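Local coordinates for putative cell adhesion protein (Bacteroides fragilis, PDB 4H40) that is a putative cell adhesion protein that probably forms part of a pilus of the fimbrillin-like kind, at residues Ala20-Ser26 and Leu174-Asn179; Pro38-Lys44 and Asp145-Thr150; Ala142-Arg146 and Trp221-Val226. All coordinates share one frame; numbering follows the deposited sequence.

Interaction 1 (Ala20-Ser26 and Leu174-Asn179)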
ATOM      1  N   ALA B  20      -1.184 -12.684  38.497  1.00 72.19           N
ATOM      2  CA  ALA B  20      -1.133 -12.214  37.109  1.00 69.80           C
ATOM      3  C   ALA B  20      -2.275 -12.772  36.255  1.00 71.60           C
ATOM      4  O   ALA B  20      -2.603 -13.961  36.356  1.00 71.74           O
ATOM      5  CB  ALA B  20       0.204 -12.590  36.479  1.00 69.83           C
ATOM      6  N   GLY B  21      -2.866 -11.898  35.439  1.00 65.38           N
ATOM      7  CA  GLY B  21      -3.969 -12.253  34.558  1.00 64.72           C
ATOM      8  C   GLY B  21      -3.584 -12.322  33.099  1.00 68.53           C
ATOM      9  O   GLY B  21      -4.429 -12.612  32.252  1.00 70.21           O
ATOM     10  N   GLY B  22      -2.310 -12.056  32.817  1.00 62.98           N
ATOM     11  CA  GLY B  22      -1.733 -12.087  31.483  1.00 59.82           C
ATOM     12  C   GLY B  22      -1.994 -10.842  30.669  1.00 58.56           C
ATOM     13  O   GLY B  22      -2.331  -9.789  31.218  1.00 57.68           O
ATOM     14  N   TYR B  23      -1.791 -10.941  29.354  1.00 52.14           N
ATOM     15  CA  TYR B  23      -2.064  -9.813  28.486  1.00 50.23           C
ATOM     16  C   TYR B  23      -2.568 -10.274  27.119  1.00 54.16           C
ATOM     17  O   TYR B  23      -2.335 -11.411  26.703  1.00 54.45           O
ATOM     18  CB  TYR B  23      -0.843  -8.877  28.346  1.00 49.53           C
ATOM     19  CG  TYR B  23       0.257  -9.358  27.424  1.00 48.85           C
ATOM     20  CD1 TYR B  23       1.235 -10.235  27.873  1.00 51.12           C
ATOM     21  CD2 TYR B  23       0.383  -8.847  26.141  1.00 49.14           C
ATOM     22  CE1 TYR B  23       2.306 -10.608  27.060  1.00 50.19           C
ATOM     23  CE2 TYR B  23       1.436  -9.228  25.309  1.00 50.24           C
ATOM     24  CZ  TYR B  23       2.391 -10.123  25.766  1.00 59.89           C
ATOM     25  OH  TYR B  23       3.429 -10.501  24.939  1.00 60.39           O
ATOM     26  N   TYR B  24      -3.309  -9.379  26.450  1.00 49.51           N
ATOM     27  CA  TYR B  24      -3.764  -9.586  25.094  1.00 48.95           C
ATOM     28  C   TYR B  24      -2.718  -8.949  24.206  1.00 53.68           C
ATOM     29  O   TYR B  24      -2.490  -7.730  24.310  1.00 51.61           O
ATOM     30  CB  TYR B  24      -5.149  -8.977  24.863  1.00 50.07           C
ATOM     31  CG  TYR B  24      -6.279  -9.728  25.517  1.00 51.19           C
ATOM     32  CD1 TYR B  24      -6.811 -10.873  24.930  1.00 52.00           C
ATOM     33  CD2 TYR B  24      -6.862  -9.261  26.694  1.00 52.96           C
ATOM     34  CE1 TYR B  24      -7.881 -11.548  25.505  1.00 53.19           C
ATOM     35  CE2 TYR B  24      -7.933  -9.931  27.283  1.00 55.90           C
ATOM     36  CZ  TYR B  24      -8.433 -11.082  26.688  1.00 65.90           C
ATOM     37  OH  TYR B  24      -9.491 -11.756  27.253  1.00 72.49           O
ATOM     38  N   PRO B  25      -1.977  -9.750  23.414  1.00 51.15           N
ATOM     39  CA  PRO B  25      -0.928  -9.159  22.568  1.00 49.95           C
ATOM     40  C   PRO B  25      -1.502  -8.374  21.393  1.00 53.92           C
ATOM     41  O   PRO B  25      -2.651  -8.568  20.985  1.00 55.05           O
ATOM     42  CB  PRO B  25      -0.157 -10.388  22.085  1.00 51.91           C
ATOM     43  CG  PRO B  25      -1.179 -11.458  22.059  1.00 56.09           C
ATOM     44  CD  PRO B  25      -2.068 -11.210  23.216  1.00 52.43           C
ATOM     45  N   SER B  26      -0.684  -7.516  20.832  1.00 50.51           N
ATOM     46  CA  SER B  26      -1.018  -6.711  19.668  1.00 49.63           C
ATOM     47  C   SER B  26      -1.318  -7.618  18.442  1.00 54.61           C
ATOM     48  O   SER B  26      -0.602  -8.607  18.245  1.00 56.06           O
ATOM     49  CB  SER B  26       0.154  -5.785  19.378  1.00 49.97           C
ATOM     50  OG  SER B  26      -0.139  -4.989  18.249  1.00 59.50           O
ATOM     51  N   LEU B 174      -5.837 -10.534  39.146  1.00 65.55           N
ATOM     52  CA  LEU B 174      -5.722  -9.440  38.200  1.00 61.55           C
ATOM     53  C   LEU B 174      -6.372  -9.782  36.894  1.00 63.21           C
ATOM     54  O   LEU B 174      -6.176 -10.894  36.396  1.00 63.46           O
ATOM     55  CB  LEU B 174      -4.259  -9.043  37.945  1.00 60.10           C
ATOM     56  CG  LEU B 174      -3.407  -8.574  39.115  1.00 65.82           C
ATOM     57  CD1 LEU B 174      -2.192  -7.902  38.608  1.00 64.18           C
ATOM     58  CD2 LEU B 174      -4.143  -7.613  39.997  1.00 70.55           C
ATOM     59  N   PRO B 175      -7.128  -8.837  36.291  1.00 57.69           N
ATOM     60  CA  PRO B 175      -7.674  -9.105  34.960  1.00 56.95           C
ATOM     61  C   PRO B 175      -6.563  -8.997  33.890  1.00 59.18           C
ATOM     62  O   PRO B 175      -5.509  -8.407  34.171  1.00 60.73           O
ATOM     63  CB  PRO B 175      -8.748  -8.019  34.789  1.00 59.01           C
ATOM     64  CG  PRO B 175      -8.709  -7.176  36.056  1.00 63.98           C
ATOM     65  CD  PRO B 175      -7.426  -7.454  36.721  1.00 58.63           C
ATOM     66  N   PRO B 176      -6.712  -9.579  32.681  1.00 51.85           N
ATOM     67  CA  PRO B 176      -5.656  -9.394  31.677  1.00 48.67           C
ATOM     68  C   PRO B 176      -5.557  -7.910  31.267  1.00 50.41           C
ATOM     69  O   PRO B 176      -6.508  -7.144  31.450  1.00 47.56           O
ATOM     70  CB  PRO B 176      -6.088 -10.295  30.519  1.00 50.10           C
ATOM     71  CG  PRO B 176      -7.548 -10.491  30.689  1.00 56.18           C
ATOM     72  CD  PRO B 176      -7.862 -10.342  32.143  1.00 53.94           C
ATOM     73  N   ILE B 177      -4.372  -7.491  30.782  1.00 47.75           N
ATOM     74  CA  ILE B 177      -4.134  -6.115  30.344  1.00 45.41           C
ATOM     75  C   ILE B 177      -3.920  -6.120  28.811  1.00 49.91           C
ATOM     76  O   ILE B 177      -3.766  -7.166  28.200  1.00 53.04           O
ATOM     77  CB  ILE B 177      -3.011  -5.418  31.168  1.00 47.35           C
ATOM     78  CG1 ILE B 177      -1.659  -6.186  31.123  1.00 47.10           C
ATOM     79  CG2 ILE B 177      -3.485  -5.156  32.612  1.00 47.32           C
ATOM     80  CD1 ILE B 177      -0.511  -5.608  32.045  1.00 41.66           C
ATOM     81  N   ILE B 178      -4.000  -4.971  28.186  1.00 44.93           N
ATOM     82  CA  ILE B 178      -3.943  -4.840  26.733  1.00 42.47           C
ATOM     83  C   ILE B 178      -3.208  -3.555  26.406  1.00 48.22           C
ATOM     84  O   ILE B 178      -3.112  -2.659  27.260  1.00 50.55           O
ATOM     85  CB  ILE B 178      -5.407  -4.900  26.174  1.00 45.27           C
ATOM     86  CG1 ILE B 178      -5.482  -5.003  24.637  1.00 44.50           C
ATOM     87  CG2 ILE B 178      -6.330  -3.821  26.780  1.00 45.54           C
ATOM     88  CD1 ILE B 178      -6.731  -5.610  24.117  1.00 52.88           C
ATOM     89  N   ASN B 179      -2.660  -3.481  25.191  1.00 44.34           N
ATOM     90  CA  ASN B 179      -1.857  -2.367  24.671  1.00 43.67           C
ATOM     91  C   ASN B 179      -2.633  -1.080  24.496  1.00 45.89           C
ATOM     92  O   ASN B 179      -3.727  -1.068  23.920  1.00 44.84           O
ATOM     93  CB  ASN B 179      -1.241  -2.744  23.335  1.00 45.48           C
ATOM     94  CG  ASN B 179      -0.030  -3.593  23.490  1.00 58.66           C
ATOM     95  OD1 ASN B 179       1.034  -3.117  23.911  1.00 41.65           O
ATOM     96  ND2 ASN B 179      -0.203  -4.874  23.227  1.00 55.32           N
TER
HETATM   97  O   HOH W   1      -2.789  -9.115  34.103  1.00 64.83           O
HETATM   98  O   HOH W   2      -2.674  -5.619  22.937  1.00 49.74           O
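Tyr24 and Pro176 meet because CG of Tyr24 stands beside its backbone N, anti to the carbonyl carbon (chi1 -73°). This swings the phenol ring alongside the proline. The two side chains point the same way, and CE2 of Tyr24 touches CG of Pro176 at 3.5 Å. On the same side of the sheet, CB of Tyr24 rests on CD1 of Ile178 at 3.8 Å. Tyr23 lies on the other side, where its CB meets CG1 of Ile177.

The backbones run parallel, with a bridge between Tyr23 and Ile177. Ile177 N donates to Gly22 O at 3.1 Å. Tyr24 N donates to Ile177 O at 2.9 Å. Gly21 lets the chain come close, with its CA 3.2 Å from Leu174 O. A side chain there would run into Leu174 O and Pro175 C. Gly22 has a positive phi. One water joins Gly21 N, Gly22 O and Pro175 O. The hydroxyl of Tyr23 bonds to Glu52.

In the fold, the short strand 23-24 runs parallel to strand 177-190. That long strand is paired antiparallel with strand 141-142, whose Leu141 touches Tyr23, Ile177 and Asn179. Ile177 also packs on Ile119 of strand 113-121.

Interaction 2 (Pro38-Lys44 and Asp145-Thr150)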
ATOM      1  N   PRO B  38     -19.160  -1.116  27.314  1.00101.13           N
ATOM      2  CA  PRO B  38     -17.951  -1.869  26.924  1.00 97.05           C
ATOM      3  C   PRO B  38     -18.263  -3.077  26.021  1.00 97.17           C
ATOM      4  O   PRO B  38     -19.321  -3.713  26.104  1.00 98.93           O
ATOM      5  CB  PRO B  38     -17.363  -2.284  28.276  1.00 98.42           C
ATOM      6  CG  PRO B  38     -18.548  -2.425  29.186  1.00106.01           C
ATOM      7  CD  PRO B  38     -19.625  -1.511  28.661  1.00103.88           C
ATOM      8  N   ASP B  39     -17.307  -3.357  25.136  1.00 88.17           N
ATOM      9  CA  ASP B  39     -17.272  -4.392  24.108  1.00 85.50           C
ATOM     10  C   ASP B  39     -16.846  -5.741  24.718  1.00 85.02           C
ATOM     11  O   ASP B  39     -15.756  -5.853  25.284  1.00 83.47           O
ATOM     12  CB  ASP B  39     -16.261  -3.914  23.039  1.00 84.94           C
ATOM     13  CG  ASP B  39     -16.224  -4.602  21.695  1.00 96.33           C
ATOM     14  OD1 ASP B  39     -16.554  -5.804  21.631  1.00 98.79           O
ATOM     15  OD2 ASP B  39     -15.736  -3.977  20.727  1.00101.74           O
ATOM     16  N   GLY B  40     -17.709  -6.744  24.609  1.00 79.38           N
ATOM     17  CA  GLY B  40     -17.411  -8.082  25.112  1.00 77.89           C
ATOM     18  C   GLY B  40     -17.102  -9.084  24.017  1.00 78.33           C
ATOM     19  O   GLY B  40     -16.769 -10.238  24.292  1.00 76.87           O
ATOM     20  N   GLU B  41     -17.194  -8.634  22.764  1.00 74.65           N
ATOM     21  CA  GLU B  41     -17.032  -9.483  21.587  1.00 74.55           C
ATOM     22  C   GLU B  41     -15.666  -9.396  20.886  1.00 73.16           C
ATOM     23  O   GLU B  41     -15.291 -10.355  20.218  1.00 73.22           O
ATOM     24  CB  GLU B  41     -18.135  -9.156  20.566  1.00 78.00           C
ATOM     25  CG  GLU B  41     -19.521  -9.610  20.995  1.00 92.90           C
ATOM     26  CD  GLU B  41     -19.720 -11.110  21.113  1.00118.64           C
ATOM     27  OE1 GLU B  41     -19.568 -11.817  20.090  1.00106.31           O
ATOM     28  OE2 GLU B  41     -20.038 -11.574  22.233  1.00118.66           O
ATOM     29  N   THR B  42     -14.960  -8.261  20.981  1.00 65.34           N
ATOM     30  CA  THR B  42     -13.687  -8.056  20.293  1.00 62.03           C
ATOM     31  C   THR B  42     -12.611  -9.055  20.762  1.00 63.81           C
ATOM     32  O   THR B  42     -11.879  -9.604  19.924  1.00 62.66           O
ATOM     33  CB  THR B  42     -13.255  -6.596  20.476  1.00 69.91           C
ATOM     34  OG1 THR B  42     -14.103  -5.778  19.673  1.00 76.04           O
ATOM     35  CG2 THR B  42     -11.807  -6.340  20.092  1.00 61.50           C
ATOM     36  N   LEU B  43     -12.545  -9.313  22.077  1.00 59.66           N
ATOM     37  CA  LEU B  43     -11.517 -10.163  22.668  1.00 58.25           C
ATOM     38  C   LEU B  43     -11.976 -11.576  23.018  1.00 65.67           C
ATOM     39  O   LEU B  43     -11.160 -12.347  23.538  1.00 64.44           O
ATOM     40  CB  LEU B  43     -10.976  -9.495  23.949  1.00 56.67           C
ATOM     41  CG  LEU B  43     -10.465  -8.070  23.863  1.00 58.23           C
ATOM     42  CD1 LEU B  43      -9.959  -7.627  25.197  1.00 57.04           C
ATOM     43  CD2 LEU B  43      -9.408  -7.919  22.790  1.00 58.47           C
ATOM     44  N   LYS B  44     -13.247 -11.930  22.756  1.00 67.08           N
ATOM     45  CA  LYS B  44     -13.770 -13.248  23.146  1.00 70.14           C
ATOM     46  C   LYS B  44     -12.876 -14.410  22.647  1.00 74.66           C
ATOM     47  O   LYS B  44     -12.493 -15.243  23.476  1.00 75.07           O
ATOM     48  CB  LYS B  44     -15.268 -13.469  22.783  1.00 75.05           C
ATOM     49  CG  LYS B  44     -15.656 -13.388  21.310  1.00 90.87           C
ATOM     50  CD  LYS B  44     -17.043 -13.990  21.066  1.00100.22           C
ATOM     51  CE  LYS B  44     -17.313 -14.256  19.604  1.00100.29           C
ATOM     52  NZ  LYS B  44     -18.596 -14.984  19.409  1.00110.10           N
ATOM     53  N   ASP B 145     -11.029   0.114  29.638  1.00 60.88           N
ATOM     54  CA  ASP B 145     -12.467   0.093  29.870  1.00 62.21           C
ATOM     55  C   ASP B 145     -13.255  -0.105  28.566  1.00 66.48           C
ATOM     56  O   ASP B 145     -14.476  -0.287  28.611  1.00 69.43           O
ATOM     57  CB  ASP B 145     -12.900   1.368  30.595  1.00 65.12           C
ATOM     58  CG  ASP B 145     -12.652   1.378  32.103  1.00 67.57           C
ATOM     59  OD1 ASP B 145     -12.255   0.321  32.655  1.00 63.12           O
ATOM     60  OD2 ASP B 145     -12.877   2.446  32.737  1.00 75.72           O
ATOM     61  N   ARG B 146     -12.557  -0.140  27.419  1.00 59.75           N
ATOM     62  CA  ARG B 146     -13.196  -0.339  26.119  1.00 59.01           C
ATOM     63  C   ARG B 146     -13.694  -1.776  25.965  1.00 63.22           C
ATOM     64  O   ARG B 146     -14.635  -1.998  25.210  1.00 65.34           O
ATOM     65  CB  ARG B 146     -12.249   0.035  24.961  1.00 52.64           C
ATOM     66  CG  ARG B 146     -12.100   1.540  24.770  1.00 44.31           C
ATOM     67  CD  ARG B 146     -10.986   1.909  23.793  1.00 53.14           C
ATOM     68  NE  ARG B 146      -9.651   1.767  24.385  1.00 56.36           N
ATOM     69  CZ  ARG B 146      -8.537   2.311  23.902  1.00 62.52           C
ATOM     70  NH1 ARG B 146      -8.577   3.070  22.813  1.00 47.22           N
ATOM     71  NH2 ARG B 146      -7.378   2.107  24.507  1.00 43.81           N
ATOM     72  N   TYR B 147     -13.079  -2.742  26.667  1.00 57.21           N
ATOM     73  CA  TYR B 147     -13.464  -4.159  26.575  1.00 56.61           C
ATOM     74  C   TYR B 147     -13.764  -4.698  27.941  1.00 61.69           C
ATOM     75  O   TYR B 147     -13.127  -4.286  28.909  1.00 62.17           O
ATOM     76  CB  TYR B 147     -12.381  -5.010  25.885  1.00 55.60           C
ATOM     77  CG  TYR B 147     -11.712  -4.298  24.731  1.00 56.10           C
ATOM     78  CD1 TYR B 147     -12.349  -4.170  23.502  1.00 57.67           C
ATOM     79  CD2 TYR B 147     -10.480  -3.670  24.896  1.00 55.86           C
ATOM     80  CE1 TYR B 147     -11.766  -3.458  22.455  1.00 57.29           C
ATOM     81  CE2 TYR B 147      -9.890  -2.950  23.859  1.00 56.00           C
ATOM     82  CZ  TYR B 147     -10.538  -2.847  22.638  1.00 66.16           C
ATOM     83  OH  TYR B 147      -9.956  -2.146  21.607  1.00 71.08           O
ATOM     84  N   THR B 148     -14.740  -5.604  28.037  1.00 58.84           N
ATOM     85  CA  THR B 148     -15.191  -6.158  29.316  1.00 60.02           C
ATOM     86  C   THR B 148     -14.110  -7.006  29.986  1.00 62.29           C
ATOM     87  O   THR B 148     -13.949  -6.951  31.215  1.00 63.36           O
ATOM     88  CB  THR B 148     -16.497  -6.961  29.142  1.00 72.80           C
ATOM     89  OG1 THR B 148     -16.283  -8.056  28.249  1.00 75.99           O
ATOM     90  CG2 THR B 148     -17.642  -6.111  28.624  1.00 73.75           C
ATOM     91  N   GLN B 149     -13.355  -7.761  29.174  1.00 55.95           N
ATOM     92  CA  GLN B 149     -12.314  -8.683  29.628  1.00 54.29           C
ATOM     93  C   GLN B 149     -11.180  -7.967  30.395  1.00 56.16           C
ATOM     94  O   GLN B 149     -10.645  -8.525  31.368  1.00 55.93           O
ATOM     95  CB  GLN B 149     -11.741  -9.455  28.421  1.00 54.05           C
ATOM     96  CG  GLN B 149     -12.710 -10.465  27.783  1.00 50.39           C
ATOM     97  CD  GLN B 149     -13.630  -9.901  26.709  1.00 69.22           C
ATOM     98  OE1 GLN B 149     -13.554  -8.728  26.298  1.00 64.71           O
ATOM     99  NE2 GLN B 149     -14.504 -10.752  26.196  1.00 56.28           N
ATOM    100  N   THR B 150     -10.854  -6.727  29.960  1.00 51.20           N
ATOM    101  CA  THR B 150      -9.758  -5.882  30.435  1.00 50.74           C
ATOM    102  C   THR B 150     -10.228  -4.692  31.300  1.00 57.15           C
ATOM    103  O   THR B 150      -9.392  -3.972  31.865  1.00 56.58           O
ATOM    104  CB  THR B 150      -8.945  -5.371  29.227  1.00 56.79           C
ATOM    105  OG1 THR B 150      -9.759  -4.524  28.412  1.00 60.39           O
ATOM    106  CG2 THR B 150      -8.390  -6.488  28.394  1.00 47.18           C
TER
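Asp39 and Tyr147 form a lone backbone bridge between two loops that have no regular strand. Asp39 binds residues on both sides of Tyr147. Its N donates to Arg146 O at 3.0 Å, and its O accepts from Thr148 N at 2.9 Å.

Gln149 adds a third bond. Its chain bends at chi2 (87°), which brings the amide back to the loop 38-44. NE2 of Gln149 then donates to Gly40 O at 3.0 Å, with the acceptor lying in the amide plane. OE1 of the same amide passes over CB of Leu43 at 3.6 Å, as the two side chains run past each other in opposite directions.

Leu43 is the buried hydrophobic member of its loop. Its CD1 reaches CB of Tyr147 at 3.6 Å and also touches CG2 of Thr150. Thr42 lies obliquely to the Tyr147 ring, with CG2 on CE1 at 3.7 Å. Arg146 CB sits over the centre of one face of this ring. At the surface, the side chains of Pro38 and Thr148 cross at about a right angle, with CG of Pro38 3.8 Å from CG2 of Thr148. A cis peptide bond precedes this proline.

The contact lies against strand 177-190, where Ile178 touches Leu43, Tyr147 and Thr150. Tyr24 of strand 23-24 packs on Leu43 and Gln149.

The Asp39 carboxylate turns inward to its own loop. OD1 accepts from the backbone N of Glu41 and of Thr42, and OD2 takes the Thr42 hydroxyl at 2.6 Å. This probably helps to hold the turn that carries Gly40 and Leu43. The geometry is that of an Asx turn and Asx motif, joined to a second loop by a single beta bridge.

Interaction 3 (Ala142-Arg146 and Trp221-Val226)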
ATOM      1  N   ALA B 142      -2.066  -1.911  29.893  1.00 46.44           N
ATOM      2  CA  ALA B 142      -2.845  -1.359  30.992  1.00 48.00           C
ATOM      3  C   ALA B 142      -4.277  -1.874  30.976  1.00 52.36           C
ATOM      4  O   ALA B 142      -4.686  -2.616  30.074  1.00 51.34           O
ATOM      5  CB  ALA B 142      -2.857   0.170  30.889  1.00 49.27           C
ATOM      6  N   THR B 143      -5.029  -1.458  31.986  1.00 50.44           N
ATOM      7  CA  THR B 143      -6.459  -1.665  32.164  1.00 51.17           C
ATOM      8  C   THR B 143      -7.158  -0.895  31.034  1.00 56.30           C
ATOM      9  O   THR B 143      -6.795   0.251  30.755  1.00 55.31           O
ATOM     10  CB  THR B 143      -6.848  -1.137  33.564  1.00 56.71           C
ATOM     11  OG1 THR B 143      -6.132  -1.860  34.570  1.00 56.82           O
ATOM     12  CG2 THR B 143      -8.328  -1.213  33.827  1.00 55.21           C
ATOM     13  N   ASP B 144      -8.120  -1.519  30.364  1.00 54.98           N
ATOM     14  CA  ASP B 144      -8.841  -0.863  29.281  1.00 54.88           C
ATOM     15  C   ASP B 144     -10.321  -1.015  29.487  1.00 62.08           C
ATOM     16  O   ASP B 144     -10.826  -2.140  29.503  1.00 62.00           O
ATOM     17  CB  ASP B 144      -8.427  -1.430  27.925  1.00 54.59           C
ATOM     18  CG  ASP B 144      -8.425  -0.416  26.811  1.00 59.99           C
ATOM     19  OD1 ASP B 144      -9.490   0.167  26.543  1.00 60.71           O
ATOM     20  OD2 ASP B 144      -7.365  -0.227  26.189  1.00 66.39           O
ATOM     21  N   ASP B 145     -11.029   0.114  29.638  1.00 60.88           N
ATOM     22  CA  ASP B 145     -12.467   0.093  29.870  1.00 62.21           C
ATOM     23  C   ASP B 145     -13.255  -0.105  28.566  1.00 66.48           C
ATOM     24  O   ASP B 145     -14.476  -0.287  28.611  1.00 69.43           O
ATOM     25  CB  ASP B 145     -12.900   1.368  30.595  1.00 65.12           C
ATOM     26  CG  ASP B 145     -12.652   1.378  32.103  1.00 67.57           C
ATOM     27  OD1 ASP B 145     -12.255   0.321  32.655  1.00 63.12           O
ATOM     28  OD2 ASP B 145     -12.877   2.446  32.737  1.00 75.72           O
ATOM     29  N   ARG B 146     -12.557  -0.140  27.419  1.00 59.75           N
ATOM     30  CA  ARG B 146     -13.196  -0.339  26.119  1.00 59.01           C
ATOM     31  C   ARG B 146     -13.694  -1.776  25.965  1.00 63.22           C
ATOM     32  O   ARG B 146     -14.635  -1.998  25.210  1.00 65.34           O
ATOM     33  CB  ARG B 146     -12.249   0.035  24.961  1.00 52.64           C
ATOM     34  CG  ARG B 146     -12.100   1.540  24.770  1.00 44.31           C
ATOM     35  CD  ARG B 146     -10.986   1.909  23.793  1.00 53.14           C
ATOM     36  NE  ARG B 146      -9.651   1.767  24.385  1.00 56.36           N
ATOM     37  CZ  ARG B 146      -8.537   2.311  23.902  1.00 62.52           C
ATOM     38  NH1 ARG B 146      -8.577   3.070  22.813  1.00 47.22           N
ATOM     39  NH2 ARG B 146      -7.378   2.107  24.507  1.00 43.81           N
ATOM     40  N   TRP B 221      -8.672   9.036  33.460  1.00 74.71           N
ATOM     41  CA  TRP B 221      -8.425   7.633  33.154  1.00 70.12           C
ATOM     42  C   TRP B 221      -9.308   6.658  33.952  1.00 74.12           C
ATOM     43  O   TRP B 221      -9.837   5.723  33.365  1.00 71.85           O
ATOM     44  CB  TRP B 221      -6.944   7.291  33.374  1.00 66.54           C
ATOM     45  CG  TRP B 221      -6.567   5.925  32.887  1.00 64.66           C
ATOM     46  CD1 TRP B 221      -6.893   5.360  31.686  1.00 65.53           C
ATOM     47  CD2 TRP B 221      -5.798   4.945  33.598  1.00 63.87           C
ATOM     48  NE1 TRP B 221      -6.372   4.093  31.605  1.00 63.37           N
ATOM     49  CE2 TRP B 221      -5.685   3.813  32.760  1.00 65.60           C
ATOM     50  CE3 TRP B 221      -5.150   4.933  34.841  1.00 66.31           C
ATOM     51  CZ2 TRP B 221      -5.002   2.656  33.151  1.00 64.28           C
ATOM     52  CZ3 TRP B 221      -4.450   3.796  35.215  1.00 66.99           C
ATOM     53  CH2 TRP B 221      -4.386   2.673  34.378  1.00 65.72           C
ATOM     54  N   VAL B 222      -9.488   6.890  35.260  1.00 73.77           N
ATOM     55  CA  VAL B 222     -10.277   6.024  36.144  1.00 74.29           C
ATOM     56  C   VAL B 222     -11.791   5.954  35.727  1.00 81.51           C
ATOM     57  O   VAL B 222     -12.473   4.971  36.044  1.00 81.07           O
ATOM     58  CB  VAL B 222     -10.091   6.443  37.621  1.00 79.18           C
ATOM     59  CG1 VAL B 222     -10.732   7.790  37.918  1.00 81.23           C
ATOM     60  CG2 VAL B 222     -10.586   5.364  38.575  1.00 79.50           C
ATOM     61  N   ASN B 223     -12.296   6.960  34.996  1.00 80.06           N
ATOM     62  CA  ASN B 223     -13.693   6.939  34.586  1.00 80.98           C
ATOM     63  C   ASN B 223     -13.876   6.530  33.104  1.00 84.67           C
ATOM     64  O   ASN B 223     -14.996   6.594  32.592  1.00 84.97           O
ATOM     65  CB  ASN B 223     -14.357   8.265  34.891  1.00 83.15           C
ATOM     66  CG  ASN B 223     -14.651   8.416  36.364  1.00111.34           C
ATOM     67  OD1 ASN B 223     -13.920   9.087  37.096  1.00103.41           O
ATOM     68  ND2 ASN B 223     -15.701   7.753  36.845  1.00106.43           N
ATOM     69  N   GLY B 224     -12.802   6.061  32.460  1.00 80.44           N
ATOM     70  CA  GLY B 224     -12.855   5.539  31.095  1.00 78.91           C
ATOM     71  C   GLY B 224     -12.167   6.287  29.964  1.00 81.87           C
ATOM     72  O   GLY B 224     -12.294   5.869  28.807  1.00 80.36           O
ATOM     73  N   ASP B 225     -11.449   7.391  30.258  1.00 78.37           N
ATOM     74  CA  ASP B 225     -10.741   8.138  29.216  1.00 76.84           C
ATOM     75  C   ASP B 225      -9.566   7.311  28.718  1.00 76.81           C
ATOM     76  O   ASP B 225      -8.963   6.551  29.488  1.00 76.24           O
ATOM     77  CB  ASP B 225     -10.286   9.526  29.703  1.00 80.92           C
ATOM     78  CG  ASP B 225     -11.396  10.571  29.815  1.00 97.21           C
ATOM     79  OD1 ASP B 225     -12.484  10.361  29.219  1.00 99.92           O
ATOM     80  OD2 ASP B 225     -11.170  11.607  30.477  1.00103.44           O
ATOM     81  N   VAL B 226      -9.321   7.381  27.400  1.00 70.60           N
ATOM     82  CA  VAL B 226      -8.278   6.649  26.660  1.00 66.09           C
ATOM     83  C   VAL B 226      -7.580   7.611  25.688  1.00 69.65           C
ATOM     84  O   VAL B 226      -8.163   8.648  25.349  1.00 70.91           O
ATOM     85  CB  VAL B 226      -8.852   5.408  25.925  1.00 67.35           C
ATOM     86  CG1 VAL B 226      -9.220   4.300  26.907  1.00 66.70           C
ATOM     87  CG2 VAL B 226     -10.044   5.765  25.040  1.00 68.21           C
TER
HETATM   88  O   HOH W   3     -15.026   3.108  35.063  1.00 62.90           O
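Trp221 packs against Ala142 and Thr143 in the buried part of this contact. CZ2 of its ring lies 4.0 Å from CB of Ala142 and 3.8 Å from O of Thr143. The same ring has a cation-pi contact with Arg118 of strand 113-121.

At the partly exposed margin, CG1 of Val226 sits over one face of the Arg146 guanidinium, offset to its rim and 3.6 Å from NE. The group is fixed by Asp144, which it grips side-on. NE of Arg146 donates to OD1 of Asp144 at 2.7 Å in an almost straight bond (175°), within the guanidinium plane. NH2 donates to OD2 at 2.9 Å. The bend of the arginine chain at chi3 (-76°) brings the group back to this carboxylate.

Asp144 OD1 also accepts from Arg146 N, which makes an Asx turn in the loop after strand 141-142. The other segment has a 3-10 turn at 221-223, in the loop between strands 197-207 and 230-231.

The Asp145 side is looser and watered. Its OD2 comes 3.5 Å from CA of Gly224. A water donates to this oxygen at 3.2 Å and more weakly to Val222 O. The carboxylate is held mainly outside the contact, by Arg118 and by Met152 N.

How the interactions relate
From the N terminus, segment 20-26 comes first and pairs with 174-179, so interaction 1 closes a long loop. Interaction 2 is nested inside it, since both 38-44 and 145-150 lie within that loop. Interaction 3 starts at 142-146, where interaction 2 has its second segment, and the two share Asp145 and Arg146. It ends at 221-226, beyond 174-179, so it crosses interaction 1. The three sites touch. Thr150 packs on Tyr24 and Pro176, and its hydroxyl probably bonds to Asp144 O. Ala142 N probably bonds to Ile178 O. Together they tie strands 23-24, 141-142 and 177-190 to three surrounding loops.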